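6-phospho-alpha-glucosidase (Merdibacter massiliensis, PDB 6VC6) probably hydrolyses 6-phospho-alpha-glucosides such as maltose 6'-phosphate, as a family 4 glycoside hydrolase that uses bound NAD and a manganese ion. Local coordinates at residues L20-R25 with A318-M323; I324-A329 with C361-N366; N175-V180 with L191-F196. All coordinates share one frame; numbering follows the deposited sequence.

Contact 1. Residues L20-R25 with A318-M323. With NAD (nicotinamide-adenine-dinucleotide), chain G.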
loop_
_atom_site.group_PDB
_atom_site.type_symbol
_atom_site.label_atom_id
_atom_site.label_comp_id
_atom_site.label_asym_id
_atom_site.label_seq_id
_atom_site.Cartn_x
_atom_site.Cartn_y
_atom_site.Cartn_z
ATOM N N LEU A 20 -13.558 3.266 -10.821
ATOM C CA LEU A 20 -14.683 3.854 -11.540
ATOM C C LEU A 20 -15.954 3.038 -11.343
ATOM O O LEU A 20 -17.053 3.598 -11.243
ATOM C CB LEU A 20 -14.351 3.977 -13.028
ATOM C CG LEU A 20 -13.036 4.674 -13.382
ATOM C CD1 LEU A 20 -12.871 4.770 -14.891
ATOM C CD2 LEU A 20 -12.967 6.053 -12.743
ATOM N N LYS A 21 -15.826 1.710 -11.285
ATOM C CA LYS A 21 -16.993 0.870 -11.041
ATOM C C LYS A 21 -17.438 0.942 -9.586
ATOM O O LYS A 21 -18.631 0.791 -9.297
ATOM C CB LYS A 21 -16.690 -0.574 -11.440
ATOM C CG LYS A 21 -16.541 -0.779 -12.940
ATOM C CD LYS A 21 -15.390 -1.718 -13.263
ATOM C CE LYS A 21 -15.883 -3.123 -13.561
ATOM N NZ LYS A 21 -14.872 -3.910 -14.320
ATOM N N SER A 22 -16.503 1.169 -8.661
ATOM C CA SER A 22 -16.872 1.314 -7.258
ATOM C C SER A 22 -17.594 2.632 -7.011
ATOM O O SER A 22 -18.553 2.684 -6.232
ATOM C CB SER A 22 -15.630 1.207 -6.374
ATOM O OG SER A 22 -15.084 -0.100 -6.412
ATOM N N PHE A 23 -17.145 3.710 -7.664
ATOM C CA PHE A 23 -17.825 4.995 -7.540
ATOM C C PHE A 23 -19.282 4.901 -7.975
ATOM O O PHE A 23 -20.137 5.622 -7.446
ATOM C CB PHE A 23 -17.100 6.059 -8.367
ATOM C CG PHE A 23 -15.787 6.498 -7.781
ATOM C CD1 PHE A 23 -15.631 6.626 -6.411
ATOM C CD2 PHE A 23 -14.710 6.788 -8.603
ATOM C CE1 PHE A 23 -14.424 7.035 -5.871
ATOM C CE2 PHE A 23 -13.501 7.196 -8.069
ATOM C CZ PHE A 23 -13.359 7.319 -6.702
ATOM N N VAL A 24 -19.582 4.022 -8.932
ATOM C CA VAL A 24 -20.960 3.831 -9.368
ATOM C C VAL A 24 -21.752 3.059 -8.319
ATOM O O VAL A 24 -22.914 3.377 -8.038
ATOM C CB VAL A 24 -20.987 3.123 -10.735
ATOM C CG1 VAL A 24 -22.388 2.627 -11.059
ATOM C CG2 VAL A 24 -20.477 4.053 -11.826
ATOM N N ARG A 25 -21.137 2.037 -7.719
ATOM C CA ARG A 25 -21.853 1.200 -6.760
ATOM C C ARG A 25 -22.131 1.957 -5.466
ATOM O O ARG A 25 -23.263 1.957 -4.968
ATOM C CB ARG A 25 -21.059 -0.077 -6.486
ATOM C CG ARG A 25 -21.174 -1.113 -7.588
ATOM C CD ARG A 25 -19.959 -2.019 -7.630
ATOM N NE ARG A 25 -19.967 -2.876 -8.811
ATOM C CZ ARG A 25 -18.895 -3.495 -9.291
ATOM N NH1 ARG A 25 -17.722 -3.356 -8.687
ATOM N NH2 ARG A 25 -18.994 -4.257 -10.372
ATOM N N ALA A 318 -12.798 -4.795 -3.620
ATOM C CA ALA A 318 -12.426 -4.586 -2.224
ATOM C C ALA A 318 -11.304 -3.564 -2.091
ATOM O O ALA A 318 -11.276 -2.785 -1.130
ATOM C CB ALA A 318 -12.020 -5.913 -1.585
ATOM N N HIS A 319 -10.373 -3.547 -3.045
ATOM C CA HIS A 319 -9.262 -2.603 -2.979
ATOM C C HIS A 319 -9.749 -1.167 -3.134
ATOM O O HIS A 319 -9.376 -0.287 -2.349
ATOM C CB HIS A 319 -8.224 -2.937 -4.049
ATOM C CG HIS A 319 -7.171 -1.886 -4.213
ATOM N ND1 HIS A 319 -6.092 -1.774 -3.363
ATOM C CD2 HIS A 319 -7.033 -0.896 -5.127
ATOM C CE1 HIS A 319 -5.336 -0.761 -3.745
ATOM N NE2 HIS A 319 -5.882 -0.213 -4.815
ATOM N N ALA A 320 -10.586 -0.913 -4.141
ATOM C CA ALA A 320 -11.082 0.440 -4.362
ATOM C C ALA A 320 -12.100 0.850 -3.307
ATOM O O ALA A 320 -12.205 2.038 -2.980
ATOM C CB ALA A 320 -11.696 0.554 -5.757
ATOM N N GLU A 321 -12.856 -0.109 -2.767
ATOM C CA GLU A 321 -13.909 0.236 -1.819
ATOM C C GLU A 321 -13.342 0.756 -0.508
ATOM O O GLU A 321 -13.947 1.627 0.124
ATOM C CB GLU A 321 -14.806 -0.972 -1.556
ATOM C CG GLU A 321 -15.830 -1.225 -2.644
ATOM C CD GLU A 321 -16.910 -2.190 -2.208
ATOM O OE1 GLU A 321 -16.890 -2.616 -1.033
ATOM O OE2 GLU A 321 -17.776 -2.528 -3.041
HETATM N N MSE A 322 -12.190 0.253 -0.087
HETATM C CA MSE A 322 -11.677 0.634 1.214
HETATM C C MSE A 322 -11.243 2.090 1.246
HETATM O O MSE A 322 -11.419 2.774 2.251
HETATM C CB MSE A 322 -10.498 -0.229 1.624
HETATM C CG MSE A 322 -10.108 0.052 3.049
HETATM SE SE MSE A 322 -8.771 -1.152 3.739
HETATM C CE MSE A 322 -7.238 0.010 3.493
HETATM N N MSE A 323 -10.650 2.555 0.153
HETATM C CA MSE A 323 -10.245 3.953 0.064
HETATM C C MSE A 323 -11.477 4.849 0.036
HETATM O O MSE A 323 -11.480 5.927 0.630
HETATM C CB MSE A 323 -9.376 4.210 -1.174
HETATM C CG MSE A 323 -8.936 5.667 -1.300
HETATM SE SE MSE A 323 -7.394 5.992 -2.456
HETATM C CE MSE A 323 -5.960 5.772 -1.157
HETATM P PA NAD G . 0.561 0.654 -12.625
HETATM O O1A NAD G . -0.474 -0.188 -13.331
HETATM O O2A NAD G . 1.931 0.831 -13.233
HETATM O O5B NAD G . -0.061 2.114 -12.365
HETATM C C5B NAD G . 0.782 3.209 -12.022
HETATM C C4B NAD G . 0.291 4.465 -12.722
HETATM O O4B NAD G . 0.825 5.622 -12.076
HETATM C C3B NAD G . 0.764 4.490 -14.166
HETATM O O3B NAD G . -0.349 4.733 -15.029
HETATM C C2B NAD G . 1.730 5.652 -14.248
HETATM O O2B NAD G . 1.571 6.355 -15.482
HETATM C C1B NAD G . 1.332 6.518 -13.066
HETATM N N9A NAD G . 2.477 7.307 -12.549
HETATM C C8A NAD G . 3.742 6.881 -12.370
HETATM N N7A NAD G . 4.527 7.879 -11.888
HETATM C C5A NAD G . 3.754 8.974 -11.756
HETATM C C6A NAD G . 3.941 10.373 -11.303
HETATM N N6A NAD G . 5.149 10.818 -10.879
HETATM N N1A NAD G . 2.865 11.192 -11.327
HETATM C C2A NAD G . 1.658 10.766 -11.745
HETATM N N3A NAD G . 1.418 9.514 -12.169
HETATM C C4A NAD G . 2.407 8.591 -12.200
HETATM O O3 NAD G . 0.745 0.115 -11.119
HETATM P PN NAD G . -0.387 -0.733 -10.356
HETATM O O1N NAD G . 0.036 -2.184 -10.340
HETATM O O2N NAD G . -1.752 -0.338 -10.868
HETATM O O5D NAD G . -0.212 -0.144 -8.872
HETATM C C5D NAD G . -0.775 1.121 -8.532
HETATM C C4D NAD G . -0.182 1.567 -7.204
HETATM O O4D NAD G . -1.041 1.180 -6.129
HETATM C C3D NAD G . 1.163 0.894 -6.966
HETATM O O3D NAD G . 2.106 1.878 -6.535
HETATM C C2D NAD G . 0.913 -0.067 -5.828
HETATM O O2D NAD G . 2.065 -0.192 -4.994
HETATM C C1D NAD G . -0.233 0.608 -5.100
HETATM N N1N NAD G . -0.981 -0.315 -4.251
HETATM C C2N NAD G . -0.910 -0.115 -2.935
HETATM C C3N NAD G . -1.584 -0.935 -2.048
HETATM C C7N NAD G . -1.465 -0.666 -0.578
HETATM O O7N NAD G . -1.849 -1.506 0.218
HETATM N N7N NAD G . -0.928 0.488 -0.185
HETATM C C4N NAD G . -2.358 -1.976 -2.543
HETATM C C5N NAD G . -2.415 -2.169 -3.920
HETATM C C6N NAD G . -1.715 -1.311 -4.764
#
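Ser22 and Ala320 meet where helix 16-25, the first helix of the Rossmann-type nucleotide-binding half, packs beside helix 318-331 of the C-terminal part of the chain. Ser22 OG lies 3.5 Å from Ala320 CB, and the Ser22 CB to Ala320 CB distance of 4.0 Å shows that both side chains face the interface. A third, looser point is Glu321, whose CG is 4.0 Å from Ser22 OG. The serine's own helix satisfies its hydroxyl: chi1 of -67° puts OG beside the backbone N, and from there it bonds to Gly18 O one turn back. The contact with the Ala320 methyl is van der Waals, and no hydrogen bond crosses between the segments. The small size of Ser22 and Ala320 is consistent with a close approach of the helices; the CA atoms of Ser22 and Glu321 are 6.3 Å apart. Farther out, Arg25 NH1 and Glu321 OE2 are 5.7 Å apart, opposite charges too distant for a salt bridge; Arg25 also makes a long, weak ion pair with Asp317.

One residue before Ala320, the chain reaches the NAD pocket. His319 has CG anti to its backbone N (chi1 170°), its ring is stacked with Tyr145, and ND1 is hydrogen-bonded to Asp171 OD1. Held in this way, the imidazole approaches the nicotinamide obliquely, with His319 CE1 3.2 Å from C5N of the NAD and 3.4 Å from its C4N.

Contact 2. Residues I324-A329 with C361-N366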
loop_
_atom_site.group_PDB
_atom_site.type_symbol
_atom_site.label_atom_id
_atom_site.label_comp_id
_atom_site.label_asym_id
_atom_site.label_seq_id
_atom_site.Cartn_x
_atom_site.Cartn_y
_atom_site.Cartn_z
ATOM N N ILE A 324 -12.529 4.397 -0.652
ATOM C CA ILE A 324 -13.773 5.161 -0.668
ATOM C C ILE A 324 -14.395 5.190 0.721
ATOM O O ILE A 324 -14.883 6.232 1.175
ATOM C CB ILE A 324 -14.750 4.590 -1.711
ATOM C CG1 ILE A 324 -14.158 4.695 -3.117
ATOM C CG2 ILE A 324 -16.083 5.326 -1.648
ATOM C CD1 ILE A 324 -14.982 3.990 -4.167
ATOM N N LYS A 325 -14.383 4.052 1.419
ATOM C CA LYS A 325 -14.917 4.013 2.777
ATOM C C LYS A 325 -14.104 4.900 3.710
ATOM O O LYS A 325 -14.655 5.514 4.632
ATOM C CB LYS A 325 -14.945 2.573 3.294
ATOM C CG LYS A 325 -15.925 1.666 2.566
ATOM C CD LYS A 325 -17.342 1.846 3.079
ATOM C CE LYS A 325 -18.323 0.999 2.285
ATOM N NZ LYS A 325 -17.842 -0.401 2.125
ATOM N N VAL A 326 -12.790 4.981 3.487
ATOM C CA VAL A 326 -11.960 5.899 4.264
ATOM C C VAL A 326 -12.366 7.340 3.984
ATOM O O VAL A 326 -12.455 8.167 4.900
ATOM C CB VAL A 326 -10.469 5.657 3.963
ATOM C CG1 VAL A 326 -9.625 6.821 4.460
ATOM C CG2 VAL A 326 -10.003 4.358 4.600
ATOM N N ALA A 327 -12.632 7.660 2.715
ATOM C CA ALA A 327 -13.090 9.002 2.371
ATOM C C ALA A 327 -14.458 9.291 2.978
ATOM O O ALA A 327 -14.741 10.429 3.371
ATOM C CB ALA A 327 -13.127 9.174 0.853
ATOM N N GLU A 328 -15.319 8.274 3.061
ATOM C CA GLU A 328 -16.624 8.454 3.691
ATOM C C GLU A 328 -16.477 8.749 5.178
ATOM O O GLU A 328 -17.107 9.675 5.703
ATOM C CB GLU A 328 -17.489 7.212 3.479
ATOM C CG GLU A 328 -17.939 6.989 2.048
ATOM C CD GLU A 328 -18.716 5.698 1.886
ATOM O OE1 GLU A 328 -18.713 5.134 0.772
ATOM O OE2 GLU A 328 -19.327 5.245 2.877
ATOM N N ALA A 329 -15.651 7.964 5.874
ATOM C CA ALA A 329 -15.437 8.187 7.300
ATOM C C ALA A 329 -14.846 9.563 7.569
ATOM O O ALA A 329 -15.154 10.182 8.593
ATOM C CB ALA A 329 -14.528 7.098 7.871
ATOM N N CYS A 361 -7.171 3.054 14.321
ATOM C CA CYS A 361 -7.490 4.444 14.614
ATOM C C CYS A 361 -8.953 4.720 14.298
ATOM O O CYS A 361 -9.542 4.093 13.415
ATOM C CB CYS A 361 -6.618 5.416 13.802
ATOM S SG CYS A 361 -4.839 5.107 13.859
ATOM N N GLU A 362 -9.531 5.669 15.032
ATOM C CA GLU A 362 -10.790 6.275 14.624
ATOM C C GLU A 362 -10.507 7.346 13.580
ATOM O O GLU A 362 -9.496 8.049 13.654
ATOM C CB GLU A 362 -11.516 6.891 15.820
ATOM C CG GLU A 362 -12.330 5.911 16.653
ATOM C CD GLU A 362 -13.123 6.610 17.744
ATOM O OE1 GLU A 362 -13.240 7.853 17.690
ATOM O OE2 GLU A 362 -13.622 5.926 18.663
ATOM N N LEU A 363 -11.402 7.470 12.601
ATOM C CA LEU A 363 -11.173 8.345 11.456
ATOM C C LEU A 363 -12.341 9.303 11.295
ATOM O O LEU A 363 -13.473 8.873 11.055
ATOM C CB LEU A 363 -10.970 7.528 10.177
ATOM C CG LEU A 363 -9.598 7.684 9.519
ATOM C CD1 LEU A 363 -9.539 6.910 8.214
ATOM C CD2 LEU A 363 -9.277 9.153 9.293
ATOM N N GLY A 364 -12.061 10.599 11.412
ATOM C CA GLY A 364 -13.065 11.625 11.206
ATOM C C GLY A 364 -12.556 12.767 10.351
ATOM O O GLY A 364 -11.567 12.611 9.627
ATOM N N ILE A 365 -13.219 13.924 10.431
ATOM C CA ILE A 365 -12.810 15.076 9.631
ATOM C C ILE A 365 -11.438 15.579 10.059
ATOM O O ILE A 365 -10.717 16.193 9.262
ATOM C CB ILE A 365 -13.873 16.193 9.718
ATOM C CG1 ILE A 365 -13.821 17.088 8.477
ATOM C CG2 ILE A 365 -13.691 17.026 10.980
ATOM C CD1 ILE A 365 -14.591 16.547 7.297
ATOM N N ASN A 366 -11.049 15.326 11.308
ATOM C CA ASN A 366 -9.804 15.837 11.859
ATOM C C ASN A 366 -8.665 14.831 11.768
ATOM O O ASN A 366 -7.633 15.018 12.420
ATOM C CB ASN A 366 -10.015 16.268 13.311
ATOM C CG ASN A 366 -11.092 17.327 13.451
ATOM O OD1 ASN A 366 -12.168 17.066 13.990
ATOM N ND2 ASN A 366 -10.810 18.527 12.959
#
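Leu363 and Ala329 form the close part of this contact, in which the C-terminal portion of helix 318-331 rests against the end of strand 356-364. The two short axes approach to 7.7 Å with their directions 69° apart, so the helix runs across the strand rather than along it. Leu363 sends its CD1 branch to Val326, where it lies 3.8 Å from Val326 CG1; that methyl is anti to the valine's backbone N (chi1 165°), and the two side chains cross obliquely. One helical turn on, Ala329 comes close with its bare methyl, Ala329 CB standing 4.3 Å from Leu363 CB and 3.8 Å from Leu363 O. Backbone meets backbone as well: Ala329 O is 3.6 Å from Gly364 CA, and its 3.3 Å separation from Leu363 O brings two acceptors together, so no hydrogen bond joins them. Leu363 is tied to its sheet instead, by backbone bonding to Thr336, while its side chain and that of Ala329 both touch Phe338.

Beyond Gly364 the contact thins out. Ile365 approaches the helix segment no closer than 6.2 Å with its side chain, although its backbone N is bonded to Asn333 OD1, and the exposed Asn366 lies by a crystal neighbour. The packed side is thus apolar and buried, the turn side partly open. This is the helix-on-sheet packing of an alpha/beta fold, here on the antiparallel strands 336-343 and 356-364 that extend the parallel Rossmann-type sheet.

Contact 3. Residues N175-V180 with L191-F196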
loop_
_atom_site.group_PDB
_atom_site.type_symbol
_atom_site.label_atom_id
_atom_site.label_comp_id
_atom_site.label_asym_id
_atom_site.label_seq_id
_atom_site.Cartn_x
_atom_site.Cartn_y
_atom_site.Cartn_z
ATOM N N ASN A 175 -7.458 -7.144 4.372
ATOM C CA ASN A 175 -7.530 -8.386 3.608
ATOM C C ASN A 175 -7.310 -9.603 4.495
ATOM O O ASN A 175 -7.864 -10.675 4.226
ATOM C CB ASN A 175 -6.511 -8.363 2.469
ATOM C CG ASN A 175 -6.992 -7.560 1.277
ATOM O OD1 ASN A 175 -8.194 -7.386 1.076
ATOM N ND2 ASN A 175 -6.054 -7.068 0.477
ATOM N N ILE A 176 -6.509 -9.460 5.552
ATOM C CA ILE A 176 -6.344 -10.551 6.506
ATOM C C ILE A 176 -7.626 -10.759 7.302
ATOM O O ILE A 176 -8.036 -11.897 7.560
ATOM C CB ILE A 176 -5.139 -10.273 7.423
ATOM C CG1 ILE A 176 -3.835 -10.479 6.651
ATOM C CG2 ILE A 176 -5.175 -11.167 8.653
ATOM C CD1 ILE A 176 -2.649 -9.799 7.279
HETATM N N MSE A 177 -8.283 -9.670 7.691
HETATM C CA MSE A 177 -9.565 -9.751 8.382
HETATM C C MSE A 177 -10.612 -10.389 7.477
HETATM O O MSE A 177 -11.448 -11.170 7.930
HETATM C CB MSE A 177 -10.026 -8.363 8.835
HETATM C CG MSE A 177 -9.211 -7.774 9.980
HETATM SE SE MSE A 177 -9.320 -8.817 11.628
HETATM C CE MSE A 177 -7.661 -9.833 11.463
ATOM N N ARG A 178 -10.555 -10.047 6.187
ATOM C CA ARG A 178 -11.445 -10.679 5.218
ATOM C C ARG A 178 -11.158 -12.170 5.103
ATOM O O ARG A 178 -12.085 -12.983 5.005
ATOM C CB ARG A 178 -11.303 -10.002 3.854
ATOM C CG ARG A 178 -11.907 -8.609 3.781
ATOM C CD ARG A 178 -11.618 -7.957 2.438
ATOM N NE ARG A 178 -12.364 -6.715 2.259
ATOM C CZ ARG A 178 -13.572 -6.641 1.707
ATOM N NH1 ARG A 178 -14.174 -7.740 1.277
ATOM N NH2 ARG A 178 -14.177 -5.467 1.587
ATOM N N SER A 179 -9.877 -12.548 5.115
ATOM C CA SER A 179 -9.522 -13.963 5.079
ATOM C C SER A 179 -9.978 -14.674 6.348
ATOM O O SER A 179 -10.410 -15.831 6.296
ATOM C CB SER A 179 -8.015 -14.121 4.888
ATOM O OG SER A 179 -7.605 -13.622 3.627
ATOM N N VAL A 180 -9.883 -13.997 7.493
ATOM C CA VAL A 180 -10.349 -14.580 8.748
ATOM C C VAL A 180 -11.860 -14.779 8.714
ATOM O O VAL A 180 -12.380 -15.782 9.218
ATOM C CB VAL A 180 -9.914 -13.699 9.933
ATOM C CG1 VAL A 180 -10.722 -14.030 11.179
ATOM C CG2 VAL A 180 -8.424 -13.865 10.198
ATOM N N LEU A 191 -15.546 -7.982 12.962
ATOM C CA LEU A 191 -14.296 -8.317 13.629
ATOM C C LEU A 191 -13.622 -7.038 14.107
ATOM O O LEU A 191 -13.473 -6.085 13.336
ATOM C CB LEU A 191 -13.363 -9.089 12.693
ATOM C CG LEU A 191 -13.932 -10.349 12.037
ATOM C CD1 LEU A 191 -13.046 -10.801 10.885
ATOM C CD2 LEU A 191 -14.096 -11.463 13.059
ATOM N N ASP A 192 -13.221 -7.020 15.379
ATOM C CA ASP A 192 -12.542 -5.869 15.966
ATOM C C ASP A 192 -11.103 -6.241 16.290
ATOM O O ASP A 192 -10.846 -6.903 17.309
ATOM C CB ASP A 192 -13.269 -5.393 17.227
ATOM C CG ASP A 192 -14.638 -4.817 16.927
ATOM O OD1 ASP A 192 -15.585 -5.110 17.685
ATOM O OD2 ASP A 192 -14.767 -4.075 15.931
ATOM N N PRO A 193 -10.133 -5.850 15.470
ATOM C CA PRO A 193 -8.747 -6.258 15.701
ATOM C C PRO A 193 -7.981 -5.292 16.595
ATOM O O PRO A 193 -8.312 -4.111 16.726
ATOM C CB PRO A 193 -8.158 -6.259 14.284
ATOM C CG PRO A 193 -8.900 -5.159 13.595
ATOM C CD PRO A 193 -10.294 -5.140 14.188
ATOM N N VAL A 194 -6.941 -5.835 17.223
ATOM C CA VAL A 194 -5.907 -5.055 17.895
ATOM C C VAL A 194 -4.601 -5.350 17.171
ATOM O O VAL A 194 -4.162 -6.506 17.118
ATOM C CB VAL A 194 -5.805 -5.392 19.391
ATOM C CG1 VAL A 194 -4.736 -4.536 20.053
ATOM C CG2 VAL A 194 -7.150 -5.193 20.072
ATOM N N TYR A 195 -3.987 -4.311 16.609
ATOM C CA TYR A 195 -2.908 -4.478 15.647
ATOM C C TYR A 195 -1.799 -3.477 15.934
ATOM O O TYR A 195 -2.054 -2.355 16.381
ATOM C CB TYR A 195 -3.443 -4.305 14.215
ATOM C CG TYR A 195 -2.417 -4.415 13.109
ATOM C CD1 TYR A 195 -1.714 -3.299 12.671
ATOM C CD2 TYR A 195 -2.173 -5.630 12.480
ATOM C CE1 TYR A 195 -0.785 -3.393 11.654
ATOM C CE2 TYR A 195 -1.246 -5.733 11.460
ATOM C CZ TYR A 195 -0.555 -4.612 11.051
ATOM O OH TYR A 195 0.368 -4.709 10.036
ATOM N N PHE A 196 -0.562 -3.896 15.673
ATOM C CA PHE A 196 0.589 -3.012 15.785
ATOM C C PHE A 196 1.645 -3.445 14.779
ATOM O O PHE A 196 1.686 -4.605 14.359
ATOM C CB PHE A 196 1.176 -3.004 17.207
ATOM C CG PHE A 196 2.068 -4.183 17.517
ATOM C CD1 PHE A 196 3.431 -4.137 17.247
ATOM C CD2 PHE A 196 1.547 -5.326 18.100
ATOM C CE1 PHE A 196 4.248 -5.216 17.533
ATOM C CE2 PHE A 196 2.361 -6.407 18.392
ATOM C CZ PHE A 196 3.713 -6.351 18.108
#
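Met177 and Leu191 mark the closest backbone approach, 7.2 Å between their CA atoms, of helix segment 175-180 and strand 191-196, whose axes come within 10.1 Å and run at 131° to each other. At that spacing side chains fill the interface, and no hydrogen bond crosses it. Met177, present as selenomethionine, carries the middle. Its chain leaves beside the backbone N and bends at chi2 (-63°), which sets the selenium against Pro193: Met177 SE lies 3.9 Å from Pro193 CB and 4.2 Å from Pro193 CG, the two side chains crossing at a slant. The same atom is 4.2 Å from Leu191 CB, so this one atom touches two strand residues that face the helix.

Leu191 makes the second half of the contact. Its CD1 methyl settles 3.4 Å from Met177 O, a snug contact against the helix backbone, and 4.0 Å from Val180 CG1 on the following turn. One methyl of Leu191 thus touches both a backbone carbonyl and a side chain of the helix.

On the helix itself, Asn175 O accepts from both Ser179 N and Ser179 OG. The hydroxyl is 3.0 Å from Asn175 O, tilted 26° out of the carbonyl plane, and the two donors arrive from opposite faces of that plane. Arg178 turns away from the strand, forming a salt bridge with Glu174 and a cation-pi contact with Trp188.

Phe204 and Leu259 of neighbouring strands also touch Met177. Helix 172-184, which starts just after the manganese ligand Cys170, is thus packed against one face of the three-stranded antiparallel sheet 191-196, 201-209 and 259-260.

How the contacts relate
All three contacts are buried, and none has a hydrogen bond between its segments. Contacts 1 and 2 share helix 318-331: its first turns meet another helix, its later ones a strand. They join directly through Ile324, whose CD1 is 3.5 Å from Phe23 CD1. Contact 3 uses different elements, lies between the segments of contact 1 in sequence, and meets it where Ala318 CB is 3.7 Å from Arg178 CZ. Contact 1 includes a serine and a glutamate and borders the NAD pocket, whereas contacts 2 and 3 have apolar side chains packing helix on sheet, on the large mixed sheet and the small antiparallel one respectively, with backbone carbonyls the polar atoms at the interface.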